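RagB/SusD domain protein (Flavobacterium johnsoniae, PDB 5J90) binds chitin as a SusD homolog and probably helps capture the polysaccharide at the cell surface for a chitin utilization system. Local coordinates at residues Gly69-Val74 and Ala80-Trp85; Ala211-Lys216 and Ala435-Arg440; Leu451-Tyr454 and Thr460-Phe463. One frame throughout, in Å; residues are numbered along the deposited sequence. Where two conformers were deposited one is given.

Interaction 1. Residues Gly69-Val74 and Ala80-Trp85; sequences GFESGV and ALLDNW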
ATOM      1  N   GLY A  69      16.024  24.912  17.461  1.00 14.96           N
ATOM      2  CA  GLY A  69      15.788  23.652  18.146  1.00 15.12           C
ATOM      3  C   GLY A  69      14.490  23.633  18.930  1.00 16.61           C
ATOM      4  O   GLY A  69      14.493  23.459  20.151  1.00 17.95           O
ATOM      5  N   PHE A  70      13.371  23.807  18.231  1.00 14.54           N
ATOM      6  CA  PHE A  70      12.061  23.829  18.875  1.00 14.63           C
ATOM      7  C   PHE A  70      11.844  22.596  19.739  1.00 14.88           C
ATOM      8  O   PHE A  70      12.179  21.485  19.329  1.00 14.22           O
ATOM      9  CB  PHE A  70      10.950  23.844  17.826  1.00 15.85           C
ATOM     10  CG  PHE A  70      10.971  25.034  16.915  1.00 14.69           C
ATOM     11  CD1 PHE A  70      11.379  24.903  15.593  1.00 15.53           C
ATOM     12  CD2 PHE A  70      10.545  26.277  17.357  1.00 17.87           C
ATOM     13  CE1 PHE A  70      11.376  25.994  14.741  1.00 15.67           C
ATOM     14  CE2 PHE A  70      10.543  27.368  16.506  1.00 22.11           C
ATOM     15  CZ  PHE A  70      10.960  27.222  15.196  1.00 18.47           C
ATOM     16  N   GLU A  71      11.262  22.796  20.920  1.00 14.65           N
ATOM     17  CA  GLU A  71      10.943  21.705  21.840  0.69 14.55           C
ATOM     18  C   GLU A  71      12.131  20.761  22.030  1.00 16.24           C
ATOM     19  O   GLU A  71      12.018  19.546  21.878  1.00 17.33           O
ATOM     20  CB  GLU A  71       9.671  20.953  21.400  0.69 15.25           C
ATOM     21  CG  GLU A  71       8.443  21.866  21.269  0.69 17.85           C
ATOM     22  CD  GLU A  71       7.107  21.163  21.521  0.69 15.81           C
ATOM     23  OE1 GLU A  71       7.090  19.962  21.875  0.69 20.04           O
ATOM     24  OE2 GLU A  71       6.063  21.835  21.371  0.69 18.52           O
ATOM     25  N   SER A  72      13.278  21.349  22.376  1.00 15.67           N
ATOM     26  CA  SER A  72      14.507  20.594  22.628  1.00 18.48           C
ATOM     27  C   SER A  72      14.974  19.752  21.442  1.00 17.69           C
ATOM     28  O   SER A  72      15.721  18.790  21.611  1.00 18.52           O
ATOM     29  CB  SER A  72      14.351  19.702  23.868  1.00 20.43           C
ATOM     30  OG  SER A  72      13.984  20.475  24.999  1.00 25.56           O
ATOM     31  N   GLY A  73      14.539  20.115  20.240  1.00 15.78           N
ATOM     32  CA  GLY A  73      14.963  19.415  19.037  1.00 15.73           C
ATOM     33  C   GLY A  73      14.189  18.139  18.744  1.00 14.83           C
ATOM     34  O   GLY A  73      14.563  17.366  17.854  1.00 16.13           O
ATOM     35  N   VAL A  74      13.123  17.916  19.504  1.00 12.93           N
ATOM     36  CA  VAL A  74      12.261  16.756  19.327  1.00 13.03           C
ATOM     37  C   VAL A  74      10.964  17.263  18.712  1.00 12.09           C
ATOM     38  O   VAL A  74      10.083  17.768  19.397  1.00 12.56           O
ATOM     39  CB  VAL A  74      12.012  16.053  20.688  1.00 12.59           C
ATOM     40  CG1 VAL A  74      11.064  14.871  20.543  1.00 14.76           C
ATOM     41  CG2 VAL A  74      13.342  15.614  21.298  1.00 16.13           C
ATOM     42  N   ALA A  80       9.395  13.368  15.309  1.00 10.91           N
ATOM     43  CA  ALA A  80       8.478  13.315  16.440  1.00 10.83           C
ATOM     44  C   ALA A  80       7.327  14.253  16.097  1.00 10.74           C
ATOM     45  O   ALA A  80       7.393  15.459  16.344  1.00 11.48           O
ATOM     46  CB  ALA A  80       9.183  13.747  17.745  1.00 12.16           C
ATOM     47  N   LEU A  81       6.278  13.708  15.493  1.00 10.37           N
ATOM     48  CA  LEU A  81       5.203  14.569  15.010  1.00 10.45           C
ATOM     49  C   LEU A  81       4.505  15.238  16.182  1.00 10.31           C
ATOM     50  O   LEU A  81       4.125  14.569  17.151  1.00 11.44           O
ATOM     51  CB  LEU A  81       4.203  13.784  14.152  1.00 10.78           C
ATOM     52  CG  LEU A  81       4.768  13.119  12.891  1.00  9.63           C
ATOM     53  CD1 LEU A  81       3.640  12.545  12.046  1.00 11.72           C
ATOM     54  CD2 LEU A  81       5.592  14.107  12.078  1.00 12.84           C
ATOM     55  N   LEU A  82       4.348  16.555  16.098  1.00 10.57           N
ATOM     56  CA  LEU A  82       3.799  17.331  17.211  1.00  9.85           C
ATOM     57  C   LEU A  82       2.344  17.697  16.961  1.00 10.51           C
ATOM     58  O   LEU A  82       2.036  18.507  16.081  1.00 10.15           O
ATOM     59  CB  LEU A  82       4.643  18.584  17.475  1.00 10.68           C
ATOM     60  CG  LEU A  82       6.110  18.328  17.845  1.00  9.32           C
ATOM     61  CD1 LEU A  82       6.821  19.639  18.171  1.00 11.55           C
ATOM     62  CD2 LEU A  82       6.249  17.344  19.013  1.00 11.94           C
ATOM     63  N   ASP A  83       1.445  17.084  17.728  1.00 10.37           N
ATOM     64  CA  ASP A  83       0.012  17.292  17.523  1.00 10.52           C
ATOM     65  C   ASP A  83      -0.388  18.754  17.701  1.00 10.98           C
ATOM     66  O   ASP A  83      -1.321  19.230  17.056  1.00 11.61           O
ATOM     67  CB  ASP A  83      -0.812  16.423  18.476  1.00 11.38           C
ATOM     68  CG  ASP A  83      -0.745  14.938  18.139  1.00 14.01           C
ATOM     69  OD1 ASP A  83       0.022  14.527  17.235  1.00 13.07           O
ATOM     70  OD2 ASP A  83      -1.459  14.165  18.812  1.00 18.91           O
ATOM     71  N   ASN A  84       0.322  19.460  18.581  1.00 11.64           N
ATOM     72  CA  ASN A  84       0.032  20.867  18.829  1.00 12.55           C
ATOM     73  C   ASN A  84       0.400  21.757  17.638  1.00 13.42           C
ATOM     74  O   ASN A  84      -0.146  22.844  17.473  1.00 15.34           O
ATOM     75  CB  ASN A  84       0.708  21.357  20.119  1.00 12.95           C
ATOM     76  CG  ASN A  84       2.182  21.000  20.185  1.00 16.95           C
ATOM     77  OD1 ASN A  84       2.560  19.838  20.036  1.00 18.64           O
ATOM     78  ND2 ASN A  84       3.025  22.002  20.431  1.00 20.92           N
ATOM     79  N   TRP A  85       1.310  21.279  16.794  1.00 10.67           N
ATOM     80  CA  TRP A  85       1.634  21.979  15.548  1.00 11.63           C
ATOM     81  C   TRP A  85       0.680  21.584  14.423  1.00  9.19           C
ATOM     82  O   TRP A  85       0.112  22.431  13.734  1.00 10.47           O
ATOM     83  CB  TRP A  85       3.053  21.636  15.097  1.00 11.70           C
ATOM     84  CG  TRP A  85       4.163  22.215  15.931  1.00 10.52           C
ATOM     85  CD1 TRP A  85       4.055  22.905  17.112  1.00 14.43           C
ATOM     86  CD2 TRP A  85       5.559  22.146  15.630  1.00 10.15           C
ATOM     87  NE1 TRP A  85       5.310  23.274  17.554  1.00 14.55           N
ATOM     88  CE2 TRP A  85       6.248  22.820  16.662  1.00 11.45           C
ATOM     89  CE3 TRP A  85       6.297  21.585  14.581  1.00 11.24           C
ATOM     90  CZ2 TRP A  85       7.638  22.940  16.674  1.00 12.56           C
ATOM     91  CZ3 TRP A  85       7.673  21.706  14.592  1.00 11.75           C
ATOM     92  CH2 TRP A  85       8.334  22.382  15.634  1.00 12.78           C
TER
HETATM   93  O   HOH W   1       5.810  24.400  20.170  1.00 22.04           O
HETATM   94  O   HOH W   2       4.413  19.084  21.874  1.00 23.65           O
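The aromatic part of this contact pairs Phe70 with Trp85 in an offset edge-to-face stack. The indole points its edge at the phenyl face, with the planes at 89° and the Phe70 ring centroid 5.6 Å from that of the six-membered ring of Trp85. The methylene of Phe70 closes the approach, its CB lying near the indole plane 3.6 Å from Trp85 CZ2.

Polar links gather at Glu71, modelled in two conformers, so the following holds for one of them. Asn84 ND2 donates to the syn side of Glu71 OE2 at 3.2 Å, nearly in its own amide plane. A water donates to the same OE2 and accepts from Trp85 NE1, while a second water gives its hydrogens to Glu71 OE1 and Asn84 OD1. The amide of Asn84 meets the carboxylate, planes 26° apart, because its CG sits between backbone N and carbonyl carbon (chi1 50°).

The apolar contacts centre on Leu82. Leu82 CD1 rests over the centre of the indole, 3.5 Å above its plane, and meets Glu71 CD at 3.7 Å, so this methyl touches both indole and carboxylate. Farther along, Val74 CG1 packs on Ala80 CB at 3.6 Å.

Helix 46-54 adds Leu51 against Trp85 and Gln50 against Phe70. Together the contacts fold a surface loop back on the start of helix 83-108, with Leu82 as N-cap residue, in the largely helical SusD fold.

Interaction 2. Residues Ala211-Lys216 and Ala435-Arg440; sequences AMRIVK and AWSDYR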
ATOM      1  N   ALA A 211      -4.068  12.899 -11.341  1.00  7.35           N
ATOM      2  CA  ALA A 211      -3.935  11.670 -12.108  1.00  7.88           C
ATOM      3  C   ALA A 211      -2.549  11.044 -11.930  1.00  7.38           C
ATOM      4  O   ALA A 211      -2.426   9.848 -11.659  1.00  7.63           O
ATOM      5  CB  ALA A 211      -4.231  11.939 -13.575  1.00  7.74           C
ATOM      6  N   MET A 212      -1.491  11.844 -12.045  1.00  7.28           N
ATOM      7  CA  MET A 212      -0.157  11.288 -11.902  1.00  6.10           C
ATOM      8  C   MET A 212       0.076  10.807 -10.474  1.00  7.90           C
ATOM      9  O   MET A 212       0.779   9.817 -10.257  1.00  8.21           O
ATOM     10  CB  MET A 212       0.920  12.296 -12.328  1.00  8.99           C
ATOM     11  CG  MET A 212       2.222  11.633 -12.769  1.00  8.55           C
ATOM     12  SD  MET A 212       2.042  10.629 -14.274  1.00 10.70           S
ATOM     13  CE  MET A 212       1.689  11.917 -15.472  1.00 12.81           C
ATOM     14  N   ARG A 213      -0.523  11.490  -9.499  1.00  7.94           N
ATOM     15  CA  ARG A 213      -0.391  11.068  -8.106  1.00  6.45           C
ATOM     16  C   ARG A 213      -0.764   9.607  -7.903  1.00  6.54           C
ATOM     17  O   ARG A 213      -0.147   8.923  -7.083  1.00  8.04           O
ATOM     18  CB  ARG A 213      -1.267  11.928  -7.186  1.00  8.05           C
ATOM     19  CG  ARG A 213      -1.043  11.644  -5.699  1.00  7.60           C
ATOM     20  CD  ARG A 213       0.080  12.518  -5.126  1.00  9.52           C
ATOM     21  NE  ARG A 213      -0.414  13.876  -4.886  1.00  7.96           N
ATOM     22  CZ  ARG A 213       0.113  14.989  -5.388  1.00  7.88           C
ATOM     23  NH1 ARG A 213      -0.453  16.156  -5.107  1.00  9.12           N
ATOM     24  NH2 ARG A 213       1.197  14.964  -6.165  1.00  9.40           N
ATOM     25  N   ILE A 214      -1.784   9.151  -8.626  1.00  6.82           N
ATOM     26  CA  ILE A 214      -2.334   7.818  -8.374  1.00  7.18           C
ATOM     27  C   ILE A 214      -1.805   6.754  -9.337  1.00  7.53           C
ATOM     28  O   ILE A 214      -2.339   5.645  -9.386  1.00  9.01           O
ATOM     29  CB  ILE A 214      -3.885   7.832  -8.358  1.00  7.64           C
ATOM     30  CG1 ILE A 214      -4.467   8.136  -9.743  1.00  9.03           C
ATOM     31  CG2 ILE A 214      -4.382   8.839  -7.320  1.00  8.76           C
ATOM     32  CD1 ILE A 214      -5.970   7.899  -9.833  1.00  9.95           C
ATOM     33  N   VAL A 215      -0.735   7.058 -10.066  1.00  7.31           N
ATOM     34  CA  VAL A 215      -0.270   6.115 -11.091  1.00  8.39           C
ATOM     35  C   VAL A 215       0.227   4.769 -10.540  1.00  8.99           C
ATOM     36  O   VAL A 215       0.160   3.757 -11.249  1.00  9.18           O
ATOM     37  CB  VAL A 215       0.784   6.772 -12.020  1.00  8.82           C
ATOM     38  CG1 VAL A 215       2.118   6.949 -11.310  1.00 10.35           C
ATOM     39  CG2 VAL A 215       0.955   5.947 -13.296  1.00 10.86           C
ATOM     40  N   LYS A 216       0.725   4.736  -9.306  1.00  8.86           N
ATOM     41  CA  LYS A 216       1.179   3.465  -8.725  1.00  9.64           C
ATOM     42  C   LYS A 216       0.029   2.631  -8.180  1.00 10.66           C
ATOM     43  O   LYS A 216       0.079   1.403  -8.236  1.00 12.60           O
ATOM     44  CB  LYS A 216       2.258   3.672  -7.640  1.00 10.57           C
ATOM     45  CG  LYS A 216       3.470   4.455  -8.133  1.00 11.62           C
ATOM     46  CD  LYS A 216       4.781   4.162  -7.391  1.00 17.86           C
ATOM     47  CE  LYS A 216       4.688   4.456  -5.927  1.00 17.32           C
ATOM     48  NZ  LYS A 216       6.056   4.360  -5.297  1.00 11.98           N
ATOM     49  N   ALA A 435       5.921  19.178  -3.559  1.00  7.80           N
ATOM     50  CA  ALA A 435       7.221  18.513  -3.622  1.00  8.26           C
ATOM     51  C   ALA A 435       7.286  17.302  -2.697  1.00  8.28           C
ATOM     52  O   ALA A 435       7.855  16.270  -3.063  1.00  7.91           O
ATOM     53  CB  ALA A 435       8.354  19.506  -3.295  1.00  8.76           C
ATOM     54  N   TRP A 436       6.715  17.432  -1.498  1.00  7.36           N
ATOM     55  CA  TRP A 436       6.645  16.313  -0.543  1.00  7.07           C
ATOM     56  C   TRP A 436       5.794  15.167  -1.097  1.00  7.92           C
ATOM     57  O   TRP A 436       6.167  13.993  -0.986  1.00  8.55           O
ATOM     58  CB  TRP A 436       6.102  16.801   0.813  1.00  7.65           C
ATOM     59  CG  TRP A 436       5.897  15.739   1.867  1.00  7.64           C
ATOM     60  CD1 TRP A 436       6.781  14.764   2.248  1.00  9.02           C
ATOM     61  CD2 TRP A 436       4.741  15.580   2.696  1.00  6.79           C
ATOM     62  NE1 TRP A 436       6.231  13.994   3.254  1.00  8.40           N
ATOM     63  CE2 TRP A 436       4.983  14.482   3.550  1.00  7.11           C
ATOM     64  CE3 TRP A 436       3.523  16.267   2.801  1.00  8.14           C
ATOM     65  CZ2 TRP A 436       4.039  14.043   4.484  1.00  8.77           C
ATOM     66  CZ3 TRP A 436       2.590  15.838   3.735  1.00  8.51           C
ATOM     67  CH2 TRP A 436       2.856  14.737   4.565  1.00  8.74           C
ATOM     68  N   SER A 437       4.659  15.494  -1.702  1.00  8.03           N
ATOM     69  CA  SER A 437       3.834  14.450  -2.312  1.00  8.67           C
ATOM     70  C   SER A 437       4.558  13.745  -3.467  1.00  8.60           C
ATOM     71  O   SER A 437       4.553  12.516  -3.552  1.00  8.31           O
ATOM     72  CB  SER A 437       2.494  15.029  -2.757  1.00  8.22           C
ATOM     73  OG  SER A 437       1.775  15.464  -1.615  1.00  8.03           O
ATOM     74  N   ASP A 438       5.196  14.515  -4.345  1.00  7.76           N
ATOM     75  CA  ASP A 438       5.949  13.929  -5.453  1.00  8.29           C
ATOM     76  C   ASP A 438       7.127  13.090  -4.959  1.00  8.24           C
ATOM     77  O   ASP A 438       7.441  12.043  -5.545  1.00  8.93           O
ATOM     78  CB  ASP A 438       6.448  15.047  -6.370  1.00  9.63           C
ATOM     79  CG  ASP A 438       6.055  14.862  -7.822  1.00 11.29           C
ATOM     80  OD1 ASP A 438       5.185  14.026  -8.163  1.00 10.99           O
ATOM     81  OD2 ASP A 438       6.647  15.586  -8.643  1.00 12.86           O
ATOM     82  N   TYR A 439       7.778  13.518  -3.877  1.00  7.60           N
ATOM     83  CA  TYR A 439       8.891  12.770  -3.312  1.00  7.91           C
ATOM     84  C   TYR A 439       8.397  11.447  -2.740  1.00  8.02           C
ATOM     85  O   TYR A 439       9.028  10.402  -2.912  1.00  8.69           O
ATOM     86  CB  TYR A 439       9.621  13.564  -2.218  1.00  8.75           C
ATOM     87  CG  TYR A 439      10.660  12.716  -1.525  1.00  8.49           C
ATOM     88  CD1 TYR A 439      11.920  12.530  -2.079  1.00  8.47           C
ATOM     89  CD2 TYR A 439      10.364  12.059  -0.330  1.00 10.06           C
ATOM     90  CE1 TYR A 439      12.866  11.731  -1.455  1.00  9.93           C
ATOM     91  CE2 TYR A 439      11.301  11.260   0.299  1.00 12.29           C
ATOM     92  CZ  TYR A 439      12.550  11.100  -0.268  1.00 11.36           C
ATOM     93  OH  TYR A 439      13.491  10.310   0.365  1.00 13.94           O
ATOM     94  N   ARG A 440       7.275  11.486  -2.033  1.00  7.38           N
ATOM     95  CA  ARG A 440       6.722  10.239  -1.512  1.00  7.44           C
ATOM     96  C   ARG A 440       6.408   9.269  -2.655  1.00  7.30           C
ATOM     97  O   ARG A 440       6.758   8.084  -2.593  1.00  8.36           O
ATOM     98  CB  ARG A 440       5.486  10.517  -0.644  1.00  7.64           C
ATOM     99  CG  ARG A 440       5.826  11.093   0.734  1.00  7.35           C
ATOM    100  CD  ARG A 440       4.575  11.418   1.550  1.00  7.52           C
ATOM    101  NE  ARG A 440       3.869  12.589   1.022  1.00  7.02           N
ATOM    102  CZ  ARG A 440       2.602  12.873   1.304  1.00  6.64           C
ATOM    103  NH1 ARG A 440       1.895  12.061   2.083  1.00  8.30           N
ATOM    104  NH2 ARG A 440       2.028  13.951   0.787  1.00  7.49           N
TER
HETATM  105  O   HOH W   3       2.745  13.131  -7.682  1.00  9.35           O
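Arg213 lays one face of its guanidinium over the methylene of Ser437, an example of how a charged group can pack like a flat apolar one. Ser437 CB sits over the centre of the group, 3.5 Å from Arg213 CZ. The side chain leaves helix 196-213 extended at first (chi1 -173°), then bends at chi2 (89°) and again at chi3 (78°), which brings one face of the group over Ser437 CB.

Beyond this close-packed face the two segments meet more loosely. Arg213 NH2 and Asp438 OD1 stand 4.6 Å apart, too far for a salt bridge, and a water spans the interval. At the guanidinium edge it accepts from Arg213 NH2 at 2.8 Å, and it donates to Asp438 OD1 at 2.6 Å. Stronger partners lie around the pair: Arg213 NH1 forms salt bridges with Glu434 and Asp132, while Asp438 is matched by Lys424 and Arg441. On the Ser437 side, Arg440 NH2 makes a weak bond to the hydroxyl, Arg440 NH2 and Ser437 OG being 2.9 Å apart.

A leucine in place of Arg213 would probably leave Glu434 and Asp132 without a shared cation and the bridging water without its donor.

Although all three touching residues are buried, their polar groups are answered by charged side chains and water, which suggests that compensated charges, and not packing alone, join the two helices.

Interaction 3. Residues Leu451-Tyr454 and Thr460-Phe463; sequences LKNY and TTEF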
ATOM      1  N   LEU A 451      19.546  12.742  10.554  1.00 13.35           N
ATOM      2  CA  LEU A 451      20.571  12.166  11.424  1.00 13.23           C
ATOM      3  C   LEU A 451      19.997  11.823  12.789  1.00 15.81           C
ATOM      4  O   LEU A 451      20.565  11.008  13.517  1.00 16.83           O
ATOM      5  CB  LEU A 451      21.739  13.138  11.588  1.00 14.88           C
ATOM      6  CG  LEU A 451      22.496  13.404  10.291  1.00 16.80           C
ATOM      7  CD1 LEU A 451      23.577  14.464  10.500  1.00 18.60           C
ATOM      8  CD2 LEU A 451      23.091  12.115   9.754  1.00 18.90           C
ATOM      9  N   LYS A 452      18.879  12.459  13.136  1.00 12.94           N
ATOM     10  CA  LYS A 452      18.181  12.196  14.389  1.00 14.45           C
ATOM     11  C   LYS A 452      16.729  11.830  14.092  1.00 13.93           C
ATOM     12  O   LYS A 452      16.018  12.566  13.398  1.00 13.17           O
ATOM     13  CB  LYS A 452      18.226  13.424  15.308  1.00 16.00           C
ATOM     14  CG  LYS A 452      19.627  13.841  15.769  1.00 16.01           C
ATOM     15  CD  LYS A 452      20.276  12.745  16.602  1.00 18.77           C
ATOM     16  CE  LYS A 452      21.570  13.212  17.254  1.00 25.18           C
ATOM     17  NZ  LYS A 452      22.115  12.176  18.183  1.00 31.44           N
ATOM     18  N   ASN A 453      16.294  10.696  14.628  1.00 14.10           N
ATOM     19  CA  ASN A 453      14.950  10.177  14.398  1.00 14.11           C
ATOM     20  C   ASN A 453      14.338   9.803  15.744  1.00 15.42           C
ATOM     21  O   ASN A 453      14.674   8.763  16.316  1.00 16.61           O
ATOM     22  CB  ASN A 453      15.029   8.962  13.464  1.00 13.05           C
ATOM     23  CG  ASN A 453      13.662   8.381  13.104  1.00 13.86           C
ATOM     24  OD1 ASN A 453      12.675   8.552  13.826  1.00 13.77           O
ATOM     25  ND2 ASN A 453      13.618   7.657  11.993  1.00 14.23           N
ATOM     26  N   TYR A 454      13.445  10.654  16.244  1.00 13.09           N
ATOM     27  CA  TYR A 454      12.837  10.474  17.559  1.00 16.15           C
ATOM     28  C   TYR A 454      11.406   9.938  17.470  1.00 13.79           C
ATOM     29  O   TYR A 454      10.576  10.206  18.342  1.00 18.25           O
ATOM     30  CB  TYR A 454      12.857  11.799  18.331  1.00 16.39           C
ATOM     31  CG  TYR A 454      14.249  12.295  18.661  1.00 16.17           C
ATOM     32  CD1 TYR A 454      15.170  11.463  19.287  1.00 24.97           C
ATOM     33  CD2 TYR A 454      14.649  13.581  18.329  1.00 16.86           C
ATOM     34  CE1 TYR A 454      16.446  11.905  19.589  1.00 27.45           C
ATOM     35  CE2 TYR A 454      15.925  14.034  18.629  1.00 19.35           C
ATOM     36  CZ  TYR A 454      16.818  13.188  19.253  1.00 23.98           C
ATOM     37  OH  TYR A 454      18.090  13.629  19.553  1.00 29.72           O
ATOM     38  N   THR A 460      10.428   5.631   9.542  1.00 11.07           N
ATOM     39  CA  THR A 460      11.774   5.204   9.162  1.00 11.52           C
ATOM     40  C   THR A 460      12.622   6.393   8.719  1.00 12.61           C
ATOM     41  O   THR A 460      12.125   7.370   8.155  1.00 11.55           O
ATOM     42  CB  THR A 460      11.789   4.150   8.012  1.00 11.77           C
ATOM     43  OG1 THR A 460      11.420   4.761   6.771  1.00 13.02           O
ATOM     44  CG2 THR A 460      10.864   2.958   8.311  1.00 12.83           C
ATOM     45  N   THR A 461      13.922   6.294   8.955  1.00 12.27           N
ATOM     46  CA  THR A 461      14.849   7.286   8.437  1.00 11.65           C
ATOM     47  C   THR A 461      14.908   7.225   6.915  1.00 11.08           C
ATOM     48  O   THR A 461      14.953   8.244   6.235  1.00 11.35           O
ATOM     49  CB  THR A 461      16.234   7.075   9.060  1.00 12.49           C
ATOM     50  OG1 THR A 461      16.139   7.369  10.453  1.00 14.79           O
ATOM     51  CG2 THR A 461      17.282   7.989   8.423  1.00 13.20           C
ATOM     52  N   GLU A 462      14.867   6.013   6.374  1.00 11.93           N
ATOM     53  CA  GLU A 462      14.995   5.815   4.949  1.00 14.21           C
ATOM     54  C   GLU A 462      13.855   6.456   4.140  1.00 11.36           C
ATOM     55  O   GLU A 462      14.091   7.138   3.152  1.00 13.95           O
ATOM     56  CB  GLU A 462      15.054   4.310   4.690  1.00 18.79           C
ATOM     57  CG  GLU A 462      15.453   3.923   3.316  1.00 19.33           C
ATOM     58  CD  GLU A 462      15.748   2.432   3.211  1.00 14.77           C
ATOM     59  OE1 GLU A 462      15.652   1.705   4.234  1.00 22.69           O
ATOM     60  OE2 GLU A 462      16.102   2.007   2.114  1.00 18.63           O
ATOM     61  N   PHE A 463      12.616   6.231   4.576  1.00 11.14           N
ATOM     62  CA  PHE A 463      11.459   6.717   3.829  1.00 10.99           C
ATOM     63  C   PHE A 463      10.822   7.974   4.395  1.00  9.66           C
ATOM     64  O   PHE A 463      10.035   8.631   3.718  1.00 10.56           O
ATOM     65  CB  PHE A 463      10.445   5.587   3.632  1.00 11.44           C
ATOM     66  CG  PHE A 463      11.009   4.457   2.836  1.00 11.68           C
ATOM     67  CD1 PHE A 463      11.071   4.544   1.457  1.00 15.62           C
ATOM     68  CD2 PHE A 463      11.541   3.352   3.467  1.00 11.57           C
ATOM     69  CE1 PHE A 463      11.630   3.517   0.709  1.00 14.96           C
ATOM     70  CE2 PHE A 463      12.102   2.327   2.715  1.00 13.04           C
ATOM     71  CZ  PHE A 463      12.144   2.425   1.345  1.00 13.52           C
TER
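Asn453 ND2 is held by two acceptors, Thr461 OG1 across the contact and the backbone oxygen of Ile459 just ahead of 460-463. The first bond is 3.0 Å long from Asn453 ND2 to Thr461 OG1 and almost straight at 176°, with the hydroxyl oxygen exactly in the amide plane. It lands on a residue inside an ST motif: Thr460 OG1 accepts from Phe463 N at 2.9 Å, bending the chain around Thr461.

The asparagine reaches across because its CG stands anti to the backbone N (chi1 -177°), and the two side chains run antiparallel alongside one another. Asn453 OD1 accepts from Ser455 OG, so both ends of the amide are engaged, which probably fixes its rotation. Thr461 N also lies 3.3 Å from Asn453 ND2, but both are donors and no bond forms.

The turn also borders the dimer. Glu462 OE2 is hydrogen-bonded to Ser487 of the second subunit, whose Gly491 packs on Thr460. Within the contact itself, Asn453 CB lies 3.6 Å from Thr461 OG1.

In the fold
Interactions 1 and 3 are neighbours on the surface, their centres about 15 Å apart, and they meet through Tyr454: its CE2 lies 3.7 Å from Gly73 O and its CD2 lies 3.8 Å from Val74 CG2. Thr78, in the turn between the segments of interaction 1, joins the two, bonding to Gly73 O and, through its backbone, to Tyr454. Interaction 2 lies deeper, about 10 Å from the chain centre, and its centre is 27 Å from that of interaction 1. It reaches interaction 3 through Arg466, whose backbone oxygen takes Arg440 NH1 while its own NH1 holds Phe463 O. The geometry alone assigns none of these segments to chitin binding.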